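Local atomic coordinates of PfVFT1 (Plasmodium falciparum, PDB entry 5JKQ), a protein that probably binds a small ligand between the two lobes of its Venus Flytrap fold, in the manner of the solute-binding proteins it resembles in architecture. Residues A[116-119]-A[124-127]; A[190-195]-A[270-275]; A[31-36]-A[44-49]; A[241-246]-A[263-268]. The protein carries 3 engineered substitutions. One frame throughout, in Å; residues are numbered along the deposited sequence.

Contact 1 of 4, residues A[116-119]-A[124-127]; sequences KHIF and AINI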
loop_
_atom_site.group_PDB
_atom_site.type_symbol
_atom_site.label_atom_id
_atom_site.label_comp_id
_atom_site.label_asym_id
_atom_site.label_seq_id
_atom_site.Cartn_x
_atom_site.Cartn_y
_atom_site.Cartn_z
ATOM N N LYS A 116 3.160 12.503 -20.216
ATOM C CA LYS A 116 4.199 12.606 -21.236
ATOM C C LYS A 116 4.034 11.565 -22.343
ATOM O O LYS A 116 4.719 11.630 -23.363
ATOM C CB LYS A 116 5.584 12.476 -20.597
ATOM C CG LYS A 116 6.074 13.766 -19.951
ATOM C CD LYS A 116 7.490 13.636 -19.407
ATOM C CE LYS A 116 7.531 12.826 -18.121
ATOM N NZ LYS A 116 8.911 12.733 -17.564
ATOM N N HIS A 117 3.124 10.616 -22.145
ATOM C CA HIS A 117 2.846 9.607 -23.163
ATOM C C HIS A 117 1.545 9.913 -23.899
ATOM O O HIS A 117 1.497 9.868 -25.128
ATOM C CB HIS A 117 2.774 8.212 -22.545
ATOM C CG HIS A 117 2.394 7.149 -23.525
ATOM N ND1 HIS A 117 3.034 6.995 -24.736
ATOM C CD2 HIS A 117 1.427 6.202 -23.488
ATOM C CE1 HIS A 117 2.483 5.994 -25.399
ATOM N NE2 HIS A 117 1.505 5.496 -24.663
ATOM N N ILE A 118 0.488 10.208 -23.151
ATOM C CA ILE A 118 -0.779 10.588 -23.767
ATOM C C ILE A 118 -0.600 11.916 -24.481
ATOM O O ILE A 118 -0.988 12.072 -25.639
ATOM C CB ILE A 118 -1.915 10.711 -22.740
ATOM C CG1 ILE A 118 -2.133 9.368 -22.033
ATOM C CG2 ILE A 118 -3.199 11.179 -23.429
ATOM C CD1 ILE A 118 -3.251 9.361 -20.993
ATOM N N PHE A 119 -0.012 12.867 -23.763
ATOM C CA PHE A 119 0.293 14.183 -24.303
ATOM C C PHE A 119 1.809 14.304 -24.445
ATOM O O PHE A 119 2.488 13.293 -24.625
ATOM C CB PHE A 119 -0.291 15.272 -23.400
ATOM C CG PHE A 119 -1.788 15.241 -23.322
ATOM C CD1 PHE A 119 -2.555 15.758 -24.352
ATOM C CD2 PHE A 119 -2.429 14.687 -22.227
ATOM C CE1 PHE A 119 -3.933 15.727 -24.290
ATOM C CE2 PHE A 119 -3.807 14.655 -22.158
ATOM C CZ PHE A 119 -4.561 15.175 -23.190
ATOM N N ALA A 124 0.343 18.045 -18.401
ATOM C CA ALA A 124 -0.821 18.025 -19.280
ATOM C C ALA A 124 -2.092 17.664 -18.518
ATOM O O ALA A 124 -3.115 18.333 -18.657
ATOM C CB ALA A 124 -0.602 17.047 -20.426
ATOM N N ILE A 125 -2.018 16.612 -17.710
ATOM C CA ILE A 125 -3.171 16.146 -16.950
ATOM C C ILE A 125 -3.089 16.646 -15.514
ATOM O O ILE A 125 -2.090 16.439 -14.825
ATOM C CB ILE A 125 -3.273 14.608 -16.969
ATOM C CG1 ILE A 125 -3.373 14.112 -18.413
ATOM C CG2 ILE A 125 -4.490 14.136 -16.183
ATOM C CD1 ILE A 125 -3.169 12.625 -18.571
ATOM N N ASN A 126 -4.149 17.316 -15.072
ATOM C CA ASN A 126 -4.215 17.840 -13.717
ATOM C C ASN A 126 -4.663 16.760 -12.737
ATOM O O ASN A 126 -5.533 15.948 -13.053
ATOM C CB ASN A 126 -5.166 19.040 -13.658
ATOM C CG ASN A 126 -5.221 19.674 -12.282
ATOM O OD1 ASN A 126 -4.326 20.428 -11.895
ATOM N ND2 ASN A 126 -6.279 19.378 -11.535
ATOM N N ILE A 127 -4.048 16.744 -11.558
ATOM C CA ILE A 127 -4.444 15.837 -10.486
ATOM C C ILE A 127 -5.364 16.573 -9.515
ATOM O O ILE A 127 -4.961 17.552 -8.885
ATOM C CB ILE A 127 -3.217 15.278 -9.726
ATOM C CG1 ILE A 127 -2.366 14.408 -10.649
ATOM C CG2 ILE A 127 -3.640 14.453 -8.523
ATOM C CD1 ILE A 127 -1.207 15.140 -11.289
#
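Phe119, just past the end of helix 102-118, meets Ala124 and Ile125 just before strand 126-132, closing the tight return of a beta-alpha-beta crossover. The crossover leads from strand 77-83 through this helix to 126-132, which lies parallel beside 77-83 in a three-stranded sheet. Four residues make the turn, and the chain comes back with Phe119 CA 6.4 Å from Ala124 CA. The Ala124 methyl is the bump: its CB sits in the elbow between the Phe119 side-chain stem and ring, 3.5 Å from Phe119 CB and close to CG and CD2 as well. It approaches the ring obliquely. Ile125 comes in at the ring edge, near its plane, with CG1 3.8 Å from Phe119 CE2, and its side chain runs about perpendicular to that of Phe119. On one ring face rests Phe119's own chain neighbour, Ile118, whose CG2 lies 3.7 Å above the plane and is shifted toward the rim. Phe119 is thus backed by one isoleucine and met along its edge by another. Ile73 of helix 68-75 also touches Ile118 and Phe119, while Ile125 continues onto Ile72 and Trp111. Across the contact everything is apolar, but the turn also has a polar tie, from Ile125 N to Ser115 OG. With CG1 anti to the carbonyl carbon (chi1 -58°) and an extended second torsion, Ile125 reaches back toward the helix end. Its CD1 fits into the notch between Ile118 and Phe119, 4.1 Å from Ile118 CD1 and 4.2 Å from Phe119 CE2.

Contact 2 of 4, residues A[190-195]-A[270-275]; sequences NNLEDL and SFLKTG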
loop_
_atom_site.group_PDB
_atom_site.type_symbol
_atom_site.label_atom_id
_atom_site.label_comp_id
_atom_site.label_asym_id
_atom_site.label_seq_id
_atom_site.Cartn_x
_atom_site.Cartn_y
_atom_site.Cartn_z
ATOM N N ASN A 190 16.674 -15.339 16.212
ATOM C CA ASN A 190 17.018 -14.157 15.423
ATOM C C ASN A 190 16.597 -14.264 13.956
ATOM O O ASN A 190 17.052 -13.490 13.115
ATOM C CB ASN A 190 18.523 -13.889 15.517
ATOM C CG ASN A 190 19.355 -15.143 15.319
ATOM O OD1 ASN A 190 19.568 -15.592 14.190
ATOM N ND2 ASN A 190 19.842 -15.709 16.421
ATOM N N ASN A 191 15.711 -15.207 13.654
ATOM C CA ASN A 191 15.147 -15.306 12.311
ATOM C C ASN A 191 13.751 -15.911 12.325
ATOM O O ASN A 191 13.299 -16.447 13.338
ATOM C CB ASN A 191 16.063 -16.123 11.391
ATOM C CG ASN A 191 16.452 -17.463 11.984
ATOM O OD1 ASN A 191 15.632 -18.375 12.077
ATOM N ND2 ASN A 191 17.714 -17.591 12.376
ATOM N N LEU A 192 13.071 -15.806 11.189
ATOM C CA LEU A 192 11.708 -16.297 11.046
ATOM C C LEU A 192 11.643 -17.815 11.199
ATOM O O LEU A 192 10.646 -18.354 11.675
ATOM C CB LEU A 192 11.147 -15.872 9.687
ATOM C CG LEU A 192 9.681 -16.199 9.398
ATOM C CD1 LEU A 192 8.754 -15.553 10.414
ATOM C CD2 LEU A 192 9.319 -15.761 7.987
ATOM N N GLU A 193 12.713 -18.496 10.800
ATOM C CA GLU A 193 12.767 -19.954 10.870
ATOM C C GLU A 193 12.832 -20.440 12.315
ATOM O O GLU A 193 12.100 -21.353 12.701
ATOM C CB GLU A 193 13.972 -20.482 10.087
ATOM C CG GLU A 193 14.112 -21.999 10.089
ATOM C CD GLU A 193 12.985 -22.698 9.354
ATOM O OE1 GLU A 193 12.228 -22.016 8.628
ATOM O OE2 GLU A 193 12.857 -23.932 9.501
ATOM N N ASP A 194 13.718 -19.840 13.108
ATOM C CA ASP A 194 13.841 -20.191 14.519
ATOM C C ASP A 194 12.550 -19.862 15.258
ATOM O O ASP A 194 12.157 -20.570 16.186
ATOM C CB ASP A 194 15.015 -19.452 15.173
ATOM C CG ASP A 194 16.364 -19.925 14.669
ATOM O OD1 ASP A 194 16.490 -21.111 14.297
ATOM O OD2 ASP A 194 17.307 -19.105 14.656
ATOM N N LEU A 195 11.897 -18.779 14.843
ATOM C CA LEU A 195 10.641 -18.358 15.452
ATOM C C LEU A 195 9.556 -19.401 15.211
ATOM O O LEU A 195 8.838 -19.776 16.136
ATOM C CB LEU A 195 10.205 -16.996 14.900
ATOM C CG LEU A 195 8.883 -16.432 15.424
ATOM C CD1 LEU A 195 8.948 -16.174 16.923
ATOM C CD2 LEU A 195 8.518 -15.161 14.675
ATOM N N SER A 270 11.579 -9.813 9.019
ATOM C CA SER A 270 10.934 -11.055 8.601
ATOM C C SER A 270 10.785 -11.128 7.087
ATOM O O SER A 270 10.621 -12.211 6.524
ATOM C CB SER A 270 9.556 -11.190 9.250
ATOM O OG SER A 270 8.666 -10.201 8.756
ATOM N N PHE A 271 10.829 -9.962 6.445
ATOM C CA PHE A 271 10.591 -9.821 5.009
ATOM C C PHE A 271 9.176 -10.257 4.630
ATOM O O PHE A 271 8.886 -10.502 3.459
ATOM C CB PHE A 271 11.631 -10.612 4.205
ATOM C CG PHE A 271 13.038 -10.111 4.379
ATOM C CD1 PHE A 271 13.334 -8.774 4.186
ATOM C CD2 PHE A 271 14.061 -10.975 4.735
ATOM C CE1 PHE A 271 14.622 -8.304 4.341
ATOM C CE2 PHE A 271 15.355 -10.510 4.893
ATOM C CZ PHE A 271 15.633 -9.170 4.695
ATOM N N LEU A 272 8.301 -10.352 5.629
ATOM C CA LEU A 272 6.872 -10.508 5.392
ATOM C C LEU A 272 6.309 -9.129 5.081
ATOM O O LEU A 272 6.205 -8.281 5.968
ATOM C CB LEU A 272 6.176 -11.129 6.605
ATOM C CG LEU A 272 6.605 -12.557 6.958
ATOM C CD1 LEU A 272 6.144 -12.923 8.363
ATOM C CD2 LEU A 272 6.067 -13.558 5.937
ATOM N N LYS A 273 5.956 -8.903 3.821
ATOM C CA LYS A 273 5.663 -7.556 3.345
ATOM C C LYS A 273 4.193 -7.174 3.446
ATOM O O LYS A 273 3.306 -8.024 3.435
ATOM C CB LYS A 273 6.121 -7.409 1.892
ATOM C CG LYS A 273 7.576 -7.781 1.660
ATOM C CD LYS A 273 8.503 -7.037 2.604
ATOM C CE LYS A 273 9.965 -7.312 2.288
ATOM N NZ LYS A 273 10.542 -6.291 1.374
ATOM N N THR A 274 3.964 -5.868 3.547
ATOM C CA THR A 274 2.632 -5.286 3.482
ATOM C C THR A 274 2.568 -4.432 2.221
ATOM O O THR A 274 3.267 -3.425 2.111
ATOM C CB THR A 274 2.318 -4.435 4.733
ATOM O OG1 THR A 274 2.364 -5.264 5.902
ATOM C CG2 THR A 274 0.941 -3.786 4.629
ATOM N N GLY A 275 1.742 -4.848 1.266
ATOM C CA GLY A 275 1.654 -4.173 -0.016
ATOM C C GLY A 275 0.716 -2.980 -0.016
ATOM O O GLY A 275 -0.208 -2.901 0.793
#
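No flat group is clamped between Leu192 and its partners Ser270 and Leu272; the amide that matters belongs to Asn191, one residue earlier, at the N-cap of helix 192-201. Its OD1 accepts from Asp194 N at 2.6 Å, with the donor tilted 21° from the carbonyl plane. Asn191 ND2 makes weak bonds to Asp194 OD2 and Asn190 OD1. The amide is thereby tied to the first turn and caps it. Leu192, the first residue of that turn, then presents its branched end to the strand. With CG anti to the backbone N (chi1 -175°), the branch is carried toward the strand, and its two methyls part from there. Leu192 CD2 rests 4.1 Å from Ser270 O, and Leu192 CD1 lies 4.2 Å from Leu272 CD1, so the touch is loose and no hydrogen bond spans it. Ser270 is meanwhile folded into an ST turn, with its OG accepting from Leu272 N at 3.2 Å, and the same hydroxyl is bonded to Asn179 O of the adjoining strand. The ST turn and the positive phi of Phe271 accompany a local bend before Leu272. The start of helix 192-201 packs against strand 265-281, which pairs antiparallel with strand 175-184, and helix 212-222 meets Leu272 through Ile221 and Leu195 through Phe222.

Contact 3 of 4, residues A[31-36]-A[44-49]; sequences EELIDL and YSVIES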
loop_
_atom_site.group_PDB
_atom_site.type_symbol
_atom_site.label_atom_id
_atom_site.label_comp_id
_atom_site.label_asym_id
_atom_site.label_seq_id
_atom_site.Cartn_x
_atom_site.Cartn_y
_atom_site.Cartn_z
ATOM N N GLU A 31 14.559 5.158 -12.630
ATOM C CA GLU A 31 15.077 5.403 -11.280
ATOM C C GLU A 31 14.335 6.502 -10.509
ATOM O O GLU A 31 14.681 6.785 -9.364
ATOM C CB GLU A 31 16.568 5.768 -11.340
ATOM C CG GLU A 31 17.417 4.854 -12.214
ATOM C CD GLU A 31 18.847 5.351 -12.355
ATOM O OE1 GLU A 31 19.289 6.147 -11.498
ATOM O OE2 GLU A 31 19.527 4.953 -13.325
ATOM N N GLU A 32 13.328 7.121 -11.119
ATOM C CA GLU A 32 12.621 8.225 -10.470
ATOM C C GLU A 32 11.914 7.792 -9.189
ATOM O O GLU A 32 11.908 8.526 -8.199
ATOM C CB GLU A 32 11.602 8.853 -11.422
ATOM C CG GLU A 32 12.204 9.827 -12.422
ATOM C CD GLU A 32 11.158 10.490 -13.300
ATOM O OE1 GLU A 32 10.026 10.709 -12.821
ATOM O OE2 GLU A 32 11.470 10.790 -14.471
ATOM N N LEU A 33 11.319 6.604 -9.206
ATOM C CA LEU A 33 10.531 6.144 -8.068
ATOM C C LEU A 33 11.417 5.858 -6.860
ATOM O O LEU A 33 11.064 6.196 -5.731
ATOM C CB LEU A 33 9.722 4.899 -8.437
ATOM C CG LEU A 33 8.828 4.312 -7.339
ATOM C CD1 LEU A 33 7.968 5.378 -6.674
ATOM C CD2 LEU A 33 7.946 3.218 -7.917
ATOM N N ILE A 34 12.572 5.245 -7.099
ATOM C CA ILE A 34 13.505 4.935 -6.020
ATOM C C ILE A 34 14.225 6.205 -5.565
ATOM O O ILE A 34 14.574 6.343 -4.393
ATOM C CB ILE A 34 14.532 3.867 -6.450
ATOM C CG1 ILE A 34 13.802 2.628 -6.978
ATOM C CG2 ILE A 34 15.439 3.495 -5.273
ATOM C CD1 ILE A 34 14.709 1.529 -7.502
ATOM N N ASP A 35 14.442 7.131 -6.493
ATOM C CA ASP A 35 15.010 8.431 -6.150
ATOM C C ASP A 35 14.081 9.179 -5.202
ATOM O O ASP A 35 14.531 9.824 -4.254
ATOM C CB ASP A 35 15.255 9.262 -7.411
ATOM C CG ASP A 35 16.504 8.834 -8.159
ATOM O OD1 ASP A 35 17.072 7.776 -7.818
ATOM O OD2 ASP A 35 16.911 9.555 -9.094
ATOM N N LEU A 36 12.780 9.081 -5.464
ATOM C CA LEU A 36 11.772 9.739 -4.643
ATOM C C LEU A 36 11.689 9.108 -3.256
ATOM O O LEU A 36 11.414 9.790 -2.268
ATOM C CB LEU A 36 10.407 9.673 -5.328
ATOM C CG LEU A 36 9.230 10.251 -4.544
ATOM C CD1 LEU A 36 9.373 11.758 -4.395
ATOM C CD2 LEU A 36 7.917 9.885 -5.221
ATOM N N TYR A 44 10.328 2.152 1.916
ATOM C CA TYR A 44 9.488 1.380 1.006
ATOM C C TYR A 44 10.326 0.694 -0.064
ATOM O O TYR A 44 11.380 1.197 -0.456
ATOM C CB TYR A 44 8.446 2.276 0.333
ATOM C CG TYR A 44 7.428 2.880 1.272
ATOM C CD1 TYR A 44 6.527 2.080 1.962
ATOM C CD2 TYR A 44 7.349 4.254 1.445
ATOM C CE1 TYR A 44 5.589 2.632 2.811
ATOM C CE2 TYR A 44 6.416 4.815 2.289
ATOM C CZ TYR A 44 5.536 4.000 2.972
ATOM O OH TYR A 44 4.605 4.558 3.817
ATOM N N SER A 45 9.842 -0.451 -0.536
ATOM C CA SER A 45 10.448 -1.144 -1.667
ATOM C C SER A 45 9.470 -1.167 -2.837
ATOM O O SER A 45 8.257 -1.247 -2.639
ATOM C CB SER A 45 10.856 -2.568 -1.278
ATOM O OG SER A 45 9.720 -3.374 -1.018
ATOM N N VAL A 46 10.001 -1.087 -4.053
ATOM C CA VAL A 46 9.176 -1.112 -5.256
ATOM C C VAL A 46 8.912 -2.544 -5.693
ATOM O O VAL A 46 9.628 -3.462 -5.292
ATOM C CB VAL A 46 9.834 -0.342 -6.423
ATOM C CG1 VAL A 46 9.908 1.139 -6.098
ATOM C CG2 VAL A 46 11.218 -0.911 -6.749
ATOM N N ILE A 47 7.881 -2.726 -6.513
ATOM C CA ILE A 47 7.519 -4.048 -7.013
ATOM C C ILE A 47 8.746 -4.715 -7.635
ATOM O O ILE A 47 9.495 -4.096 -8.392
ATOM C CB ILE A 47 6.354 -3.973 -8.037
ATOM C CG1 ILE A 47 6.040 -5.363 -8.598
ATOM C CG2 ILE A 47 6.675 -3.001 -9.170
ATOM C CD1 ILE A 47 4.557 -5.609 -8.824
ATOM N N GLU A 48 8.956 -5.977 -7.276
ATOM C CA GLU A 48 10.191 -6.682 -7.601
ATOM C C GLU A 48 10.282 -7.076 -9.076
ATOM O O GLU A 48 11.363 -7.025 -9.666
ATOM C CB GLU A 48 10.342 -7.932 -6.716
ATOM C CG GLU A 48 9.271 -9.012 -6.892
ATOM C CD GLU A 48 7.954 -8.674 -6.212
ATOM O OE1 GLU A 48 6.891 -9.047 -6.758
ATOM O OE2 GLU A 48 7.978 -8.041 -5.135
ATOM N N SER A 49 9.152 -7.462 -9.663
ATOM C CA SER A 49 9.116 -7.920 -11.052
ATOM C C SER A 49 8.277 -6.998 -11.931
ATOM O O SER A 49 7.107 -6.745 -11.637
ATOM C CB SER A 49 8.567 -9.345 -11.128
ATOM O OG SER A 49 8.494 -9.786 -12.472
#
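Leu33 and Ile34 of the short helix 32-39 pack on Val46 in a purely apolar helix-on-strand contact, reached after a brief connection in the N-terminal part of the chain. Val46 ends the short strand 45-46, which pairs antiparallel with strand 175-184 of the large mixed sheet; Ser45 bonds backbone to backbone with Lys176. One valine methyl does most of the work. Val46 CG1 lies 3.4 Å from Leu33 CD2 and 3.6 Å from Leu33 CG, lodging against the CG-CD2 arm of the leucine in a close fit. The two side chains lie alongside one another, pointing opposite ways, and do not meet end to end. Leu33 extends toward the strand because its CG is anti to the backbone N (chi1 -179°), while Val46 CG1 points back at it from a place anti to its own carbonyl carbon. Ile34 leans in from the more exposed flank, with CG1 4.3 Å from the same Val46 CG1, and only grazes it. The valine therefore faces two consecutive helix residues. Backbone positions stay well apart, Ile34 CA and Val46 CA being 7.5 Å from each other, which leaves side chains alone to bridge the gap. Leu33 also touches Leu27 of helix 14-29. Glu31 occupies the N-cap position of helix 32-39, and its positive phi (69°) turns the chain between the two helices; Asp35 N bonds to Glu31 O at 2.9 Å in the first turn. The contact fastens a short N-terminal helix to a small strand added to the mixed sheet of a bi-lobed Venus Flytrap protein, a helix-on-strand pairing made by aliphatic side chains.

Contact 4 of 4, residues A[241-246]-A[263-268]; sequences KSVLSK and HKINVF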
loop_
_atom_site.group_PDB
_atom_site.type_symbol
_atom_site.label_atom_id
_atom_site.label_comp_id
_atom_site.label_asym_id
_atom_site.label_seq_id
_atom_site.Cartn_x
_atom_site.Cartn_y
_atom_site.Cartn_z
ATOM N N LYS A 241 7.479 -1.958 25.617
ATOM C CA LYS A 241 7.253 -2.235 27.030
ATOM C C LYS A 241 6.674 -3.637 27.216
ATOM O O LYS A 241 7.043 -4.356 28.144
ATOM C CB LYS A 241 6.315 -1.180 27.626
ATOM C CG LYS A 241 6.164 -1.238 29.137
ATOM C CD LYS A 241 6.431 0.127 29.764
ATOM C CE LYS A 241 6.141 0.140 31.260
ATOM N NZ LYS A 241 4.681 0.236 31.553
ATOM N N SER A 242 5.784 -4.024 26.308
ATOM C CA SER A 242 5.093 -5.305 26.395
ATOM C C SER A 242 6.024 -6.485 26.123
ATOM O O SER A 242 5.916 -7.528 26.768
ATOM C CB SER A 242 3.921 -5.333 25.413
ATOM O OG SER A 242 3.227 -6.564 25.479
ATOM N N VAL A 243 6.930 -6.325 25.164
ATOM C CA VAL A 243 7.909 -7.364 24.863
ATOM C C VAL A 243 8.910 -7.500 26.009
ATOM O O VAL A 243 9.289 -8.610 26.381
ATOM C CB VAL A 243 8.659 -7.068 23.545
ATOM C CG1 VAL A 243 9.824 -8.039 23.335
ATOM C CG2 VAL A 243 7.695 -7.136 22.372
ATOM N N LEU A 244 9.336 -6.367 26.560
ATOM C CA LEU A 244 10.299 -6.359 27.657
ATOM C C LEU A 244 9.676 -6.899 28.941
ATOM O O LEU A 244 10.344 -7.573 29.725
ATOM C CB LEU A 244 10.836 -4.944 27.887
ATOM C CG LEU A 244 11.705 -4.374 26.763
ATOM C CD1 LEU A 244 11.924 -2.885 26.956
ATOM C CD2 LEU A 244 13.038 -5.098 26.691
ATOM N N SER A 245 8.394 -6.609 29.147
ATOM C CA SER A 245 7.671 -7.109 30.314
ATOM C C SER A 245 7.385 -8.602 30.190
ATOM O O SER A 245 6.857 -9.216 31.118
ATOM C CB SER A 245 6.358 -6.350 30.502
ATOM O OG SER A 245 5.414 -6.728 29.516
ATOM N N LYS A 246 7.711 -9.169 29.032
ATOM C CA LYS A 246 7.626 -10.611 28.812
ATOM C C LYS A 246 6.178 -11.099 28.706
ATOM O O LYS A 246 5.910 -12.295 28.831
ATOM C CB LYS A 246 8.351 -11.348 29.940
ATOM C CG LYS A 246 9.131 -12.571 29.503
ATOM C CD LYS A 246 10.420 -12.682 30.300
ATOM C CE LYS A 246 11.151 -13.979 30.009
ATOM N NZ LYS A 246 12.459 -14.048 30.718
ATOM N N HIS A 263 22.234 -6.287 23.939
ATOM C CA HIS A 263 22.423 -7.586 24.573
ATOM C C HIS A 263 21.120 -8.186 25.089
ATOM O O HIS A 263 21.076 -9.362 25.454
ATOM C CB HIS A 263 23.425 -7.454 25.723
ATOM C CG HIS A 263 24.714 -6.807 25.322
ATOM N ND1 HIS A 263 25.317 -5.819 26.072
ATOM C CD2 HIS A 263 25.514 -7.004 24.247
ATOM C CE1 HIS A 263 26.432 -5.437 25.475
ATOM N NE2 HIS A 263 26.575 -6.140 24.367
ATOM N N LYS A 264 20.061 -7.382 25.111
ATOM C CA LYS A 264 18.782 -7.811 25.669
ATOM C C LYS A 264 17.705 -7.988 24.602
ATOM O O LYS A 264 16.850 -8.866 24.717
ATOM C CB LYS A 264 18.306 -6.801 26.717
ATOM C CG LYS A 264 19.206 -6.714 27.949
ATOM C CD LYS A 264 19.012 -7.896 28.900
ATOM C CE LYS A 264 17.902 -7.642 29.927
ATOM N NZ LYS A 264 16.521 -7.695 29.358
ATOM N N ILE A 265 17.745 -7.150 23.573
ATOM C CA ILE A 265 16.708 -7.147 22.548
ATOM C C ILE A 265 17.286 -7.475 21.182
ATOM O O ILE A 265 18.424 -7.127 20.863
ATOM C CB ILE A 265 15.975 -5.780 22.509
ATOM C CG1 ILE A 265 14.941 -5.706 23.640
ATOM C CG2 ILE A 265 15.295 -5.530 21.156
ATOM C CD1 ILE A 265 13.710 -6.614 23.471
ATOM N N ASN A 266 16.478 -8.176 20.395
ATOM C CA ASN A 266 16.818 -8.545 19.032
ATOM C C ASN A 266 15.773 -7.999 18.079
ATOM O O ASN A 266 14.587 -8.013 18.396
ATOM C CB ASN A 266 16.904 -10.064 18.911
ATOM C CG ASN A 266 18.173 -10.526 18.236
ATOM O OD1 ASN A 266 18.887 -11.379 18.758
ATOM N ND2 ASN A 266 18.464 -9.965 17.069
ATOM N N VAL A 267 16.208 -7.507 16.924
ATOM C CA VAL A 267 15.282 -7.074 15.882
ATOM C C VAL A 267 15.771 -7.543 14.515
ATOM O O VAL A 267 16.890 -7.232 14.107
ATOM C CB VAL A 267 15.110 -5.541 15.860
ATOM C CG1 VAL A 267 13.941 -5.157 14.964
ATOM C CG2 VAL A 267 14.884 -4.995 17.264
ATOM N N PHE A 268 14.925 -8.294 13.817
ATOM C CA PHE A 268 15.254 -8.787 12.485
ATOM C C PHE A 268 14.083 -8.571 11.532
ATOM O O PHE A 268 12.924 -8.530 11.950
ATOM C CB PHE A 268 15.638 -10.270 12.534
ATOM C CG PHE A 268 14.564 -11.162 13.094
ATOM C CD1 PHE A 268 13.573 -11.674 12.273
ATOM C CD2 PHE A 268 14.554 -11.498 14.439
ATOM C CE1 PHE A 268 12.586 -12.498 12.783
ATOM C CE2 PHE A 268 13.570 -12.322 14.955
ATOM C CZ PHE A 268 12.585 -12.822 14.124
#
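Ile265, the first residue of strand 265-281, reaches across to Val243 and Leu244 at the C-terminal end of helix 236-244. Its CB already points at the helix, and CG1 leaves anti to the carbonyl carbon (chi1 -80°). That CG1 comes 3.6 Å from Leu244 CD2. At the tip, Ile265 CD1 lies 3.6 Å from the same Leu244 CD2 and 4.1 Å from Val243 CG1, so one leucine methyl spans the last bond of the isoleucine while the valine meets only its end. Leu244 crosses Ile265 at about a right angle; Val243 comes in more slantwise. Leu244 also touches Phe260, and Ile265 runs on to Leu184 of the neighbouring antiparallel strand. Just beyond, Lys246 closes the helix in a Schellman motif, taking a positive phi with its N bonded to Val243 O at 3.1 Å, and its NZ makes a salt bridge to Glu186. No polar atom pairs across the contact: the largely buried methyls give close fit without directional bonding, while directional bonds lie to the sides, in the helix end and in the strand pairing.

Contacts 1 and 4 lie on opposite sides of the chain's centre, their own centres about 50 Å apart; each joins the end region of a helix to the approach or start of a strand. Contact 4 is the buried one; the other three are only partly so, and contact 3 has an exposed isoleucine at its margin. Contacts 2 and 4 share strand 265-281 and touch where Phe268 meets the backbone of Asn190 and Asn191. Contact 3 reaches the same mixed sheet, whereas contact 1 serves the separate parallel sheet. None has a hydrogen bond across it; side chains meet through carbon, contact 1 alone using an aromatic ring, and contact 2 adds a methyl against a backbone carbonyl.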